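PDB 6Z16: multisubunit Na+/H+ antiporter, A subunit from Anoxybacillus flavithermus, which probably takes part, as the large membrane subunit of an Mrp complex, in exchanging sodium ions for protons across the cell membrane. Local coordinates for residues His56-Val61 against Leu136-Tyr140. Numbering follows the deposited sequence.
Sequences HVGWFV and LGNFY. With PTY (phosphatidylethanolamine), chain S.
Tyr140 lays its ring against the backbone of Gly58 in the complex I-like antiporter fold of the NADH:quinone oxidoreductase/Mrp family. Segment 57-61, the first turn or so of a predicted transmembrane segment, runs nearly parallel (-21°) to 136-140 of helix 136-155, their axes 10.4 Å apart. The tyrosine ring reaches across this gap with CG anti to the carbonyl carbon (chi1 -67°). Gly58 CA sits over one face, 4.0 Å from the Tyr140 ring centroid, in a CH-pi contact offset toward CZ, the hydroxyl-bearing end; Phe139 CD2 lies over the centre of the opposite face. Two valines one turn apart meet the ring obliquely on the same side as Gly58: Val57 CG1 lies 3.7 Å from Tyr140 CD2, and Val61 CG2 3.9 Å from Tyr140 CB. Val57 CG1 also touches Leu136 CB. Tyr140 OH has a weak hydrogen bond with Ser125 OG. On the far side of helix 136-155, Asn138 lines a phosphatidylethanolamine pocket. His56 is the N-cap of helix 57-61, its ND1 accepting from Gly58 N at 3.1 Å, the donor tilted 32° out of the imidazole plane. The His56 side chain crosses that of Leu136 at about a right angle, NE2 3.4 Å from Leu136 CD1, and the imidazole edge meets the tyrosine hydroxyl, with His56 CE1 3.3 Å from Tyr140 OH.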
# COMPACT_ATOMS: atom_id res chain seq x y z
N HIS A 56 -43.21 -30.41 -92.54
CA HIS A 56 -42.97 -31.57 -91.69
C HIS A 56 -41.48 -31.73 -91.45
O HIS A 56 -40.69 -31.67 -92.39
CB HIS A 56 -43.55 -32.81 -92.36
CG HIS A 56 -43.58 -34.02 -91.49
ND1 HIS A 56 -42.48 -34.84 -91.32
CD2 HIS A 56 -44.58 -34.58 -90.77
CE1 HIS A 56 -42.80 -35.84 -90.52
NE2 HIS A 56 -44.07 -35.71 -90.17
N VAL A 57 -41.10 -31.95 -90.18
CA VAL A 57 -39.70 -31.90 -89.76
C VAL A 57 -38.87 -33.00 -90.41
O VAL A 57 -37.66 -32.81 -90.65
CB VAL A 57 -39.65 -31.92 -88.21
CG1 VAL A 57 -40.25 -33.20 -87.66
CG2 VAL A 57 -38.23 -31.72 -87.68
N GLY A 58 -39.50 -34.11 -90.78
CA GLY A 58 -38.78 -35.24 -91.35
C GLY A 58 -38.13 -34.94 -92.69
O GLY A 58 -37.10 -35.55 -93.01
N TRP A 59 -38.69 -34.00 -93.45
CA TRP A 59 -38.06 -33.56 -94.69
C TRP A 59 -36.69 -32.96 -94.42
O TRP A 59 -35.73 -33.23 -95.15
CB TRP A 59 -38.93 -32.56 -95.44
CG TRP A 59 -40.20 -33.12 -95.97
CD1 TRP A 59 -41.46 -32.88 -95.53
CD2 TRP A 59 -40.32 -34.09 -97.02
NE1 TRP A 59 -42.36 -33.60 -96.25
CE2 TRP A 59 -41.69 -34.36 -97.17
CE3 TRP A 59 -39.41 -34.74 -97.84
CZ2 TRP A 59 -42.17 -35.25 -98.12
CZ3 TRP A 59 -39.88 -35.63 -98.78
CH2 TRP A 59 -41.25 -35.88 -98.92
N PHE A 60 -36.57 -32.19 -93.34
CA PHE A 60 -35.27 -31.64 -92.96
C PHE A 60 -34.32 -32.73 -92.49
O PHE A 60 -33.10 -32.58 -92.60
CB PHE A 60 -35.45 -30.58 -91.88
CG PHE A 60 -34.18 -29.91 -91.46
CD1 PHE A 60 -33.56 -28.99 -92.30
CD2 PHE A 60 -33.62 -30.15 -90.21
CE1 PHE A 60 -32.39 -28.36 -91.91
CE2 PHE A 60 -32.46 -29.52 -89.82
CZ PHE A 60 -31.84 -28.62 -90.67
N VAL A 61 -34.86 -33.85 -92.00
CA VAL A 61 -33.99 -34.95 -91.62
C VAL A 61 -33.61 -35.76 -92.86
O VAL A 61 -32.58 -36.44 -92.86
CB VAL A 61 -34.71 -35.79 -90.54
CG1 VAL A 61 -33.79 -36.84 -89.93
CG2 VAL A 61 -35.26 -34.88 -89.47
N LEU A 136 -42.94 -35.19 -82.86
CA LEU A 136 -42.09 -35.65 -83.95
C LEU A 136 -40.62 -35.34 -83.73
O LEU A 136 -39.76 -36.09 -84.21
CB LEU A 136 -42.54 -35.02 -85.27
CG LEU A 136 -43.94 -35.40 -85.72
CD1 LEU A 136 -44.32 -34.59 -86.94
CD2 LEU A 136 -44.01 -36.87 -86.02
N GLY A 137 -40.32 -34.24 -83.04
CA GLY A 137 -38.93 -33.88 -82.80
C GLY A 137 -38.22 -34.90 -81.93
O GLY A 137 -37.05 -35.21 -82.16
N ASN A 138 -38.94 -35.46 -80.95
CA ASN A 138 -38.41 -36.56 -80.15
C ASN A 138 -38.10 -37.77 -81.02
O ASN A 138 -37.03 -38.37 -80.89
CB ASN A 138 -39.42 -36.95 -79.07
CG ASN A 138 -39.62 -35.86 -78.06
OD1 ASN A 138 -40.68 -35.25 -78.00
ND2 ASN A 138 -38.61 -35.63 -77.23
N PHE A 139 -39.00 -38.08 -81.95
CA PHE A 139 -38.84 -39.23 -82.85
C PHE A 139 -37.58 -39.09 -83.70
O PHE A 139 -36.76 -40.02 -83.75
CB PHE A 139 -40.08 -39.35 -83.74
CG PHE A 139 -40.09 -40.59 -84.59
CD1 PHE A 139 -40.50 -41.79 -84.06
CD2 PHE A 139 -39.67 -40.55 -85.91
CE1 PHE A 139 -40.51 -42.93 -84.83
CE2 PHE A 139 -39.68 -41.69 -86.68
CZ PHE A 139 -40.10 -42.88 -86.14
N TYR A 140 -37.39 -37.93 -84.33
CA TYR A 140 -36.24 -37.82 -85.20
C TYR A 140 -34.93 -37.57 -84.45
O TYR A 140 -33.88 -37.98 -84.95
CB TYR A 140 -36.47 -36.74 -86.26
CG TYR A 140 -37.57 -37.13 -87.22
CD1 TYR A 140 -37.35 -38.09 -88.20
CD2 TYR A 140 -38.82 -36.55 -87.14
CE1 TYR A 140 -38.36 -38.45 -89.06
CE2 TYR A 140 -39.83 -36.91 -87.99
CZ TYR A 140 -39.60 -37.85 -88.95
OH TYR A 140 -40.62 -38.19 -89.80
C1 PTY S . -37.26 -32.34 -76.48
C2 PTY S . -42.45 -28.56 -75.04
C3 PTY S . -42.41 -29.96 -74.39
O4 PTY S . -35.88 -32.76 -76.48
C5 PTY S . -39.06 -31.48 -74.97
C6 PTY S . -37.64 -31.97 -75.07
O7 PTY S . -36.76 -30.88 -74.63
C8 PTY S . -36.42 -30.86 -73.33
O10 PTY S . -36.81 -31.64 -72.52
C11 PTY S . -35.46 -29.74 -73.04
C12 PTY S . -34.23 -30.22 -72.29
C13 PTY S . -33.46 -31.27 -73.06
C14 PTY S . -32.27 -31.84 -72.31
C15 PTY S . -31.50 -32.88 -73.11
C16 PTY S . -30.71 -33.85 -72.25
C17 PTY S . -29.23 -33.52 -72.11
C18 PTY S . -28.35 -34.07 -73.22
C19 PTY S . -26.87 -34.05 -72.87
C20 PTY S . -25.96 -34.69 -73.92
C21 PTY S . -24.48 -34.61 -73.56
C22 PTY S . -23.55 -34.90 -74.73
C23 PTY S . -22.17 -34.29 -74.57
C24 PTY S . -21.20 -34.60 -75.70
C25 PTY S . -21.58 -34.00 -77.05
C26 PTY S . -20.59 -34.36 -78.15
C27 PTY S . -20.96 -33.85 -79.54
C28 PTY S . -19.99 -34.30 -80.62
C29 PTY S . -20.24 -33.66 -81.96
C30 PTY S . -35.65 -34.07 -76.44
C31 PTY S . -34.19 -34.38 -76.49
O30 PTY S . -36.52 -34.90 -76.38
C32 PTY S . -33.66 -35.04 -75.23
C33 PTY S . -33.93 -36.53 -75.18
C34 PTY S . -32.81 -37.39 -75.73
C35 PTY S . -31.62 -37.56 -74.80
C36 PTY S . -30.60 -38.55 -75.33
C37 PTY S . -29.41 -38.80 -74.42
C38 PTY S . -28.46 -39.85 -74.96
C39 PTY S . -27.35 -40.26 -73.99
C40 PTY S . -26.30 -39.20 -73.74
C41 PTY S . -25.49 -38.82 -74.97
P1 PTY S . -41.56 -32.40 -75.10
O11 PTY S . -41.80 -30.84 -75.36
O12 PTY S . -41.98 -32.67 -73.66
O13 PTY S . -42.24 -33.22 -76.12
O14 PTY S . -39.97 -32.58 -75.17
N1 PTY S . -41.48 -27.69 -74.37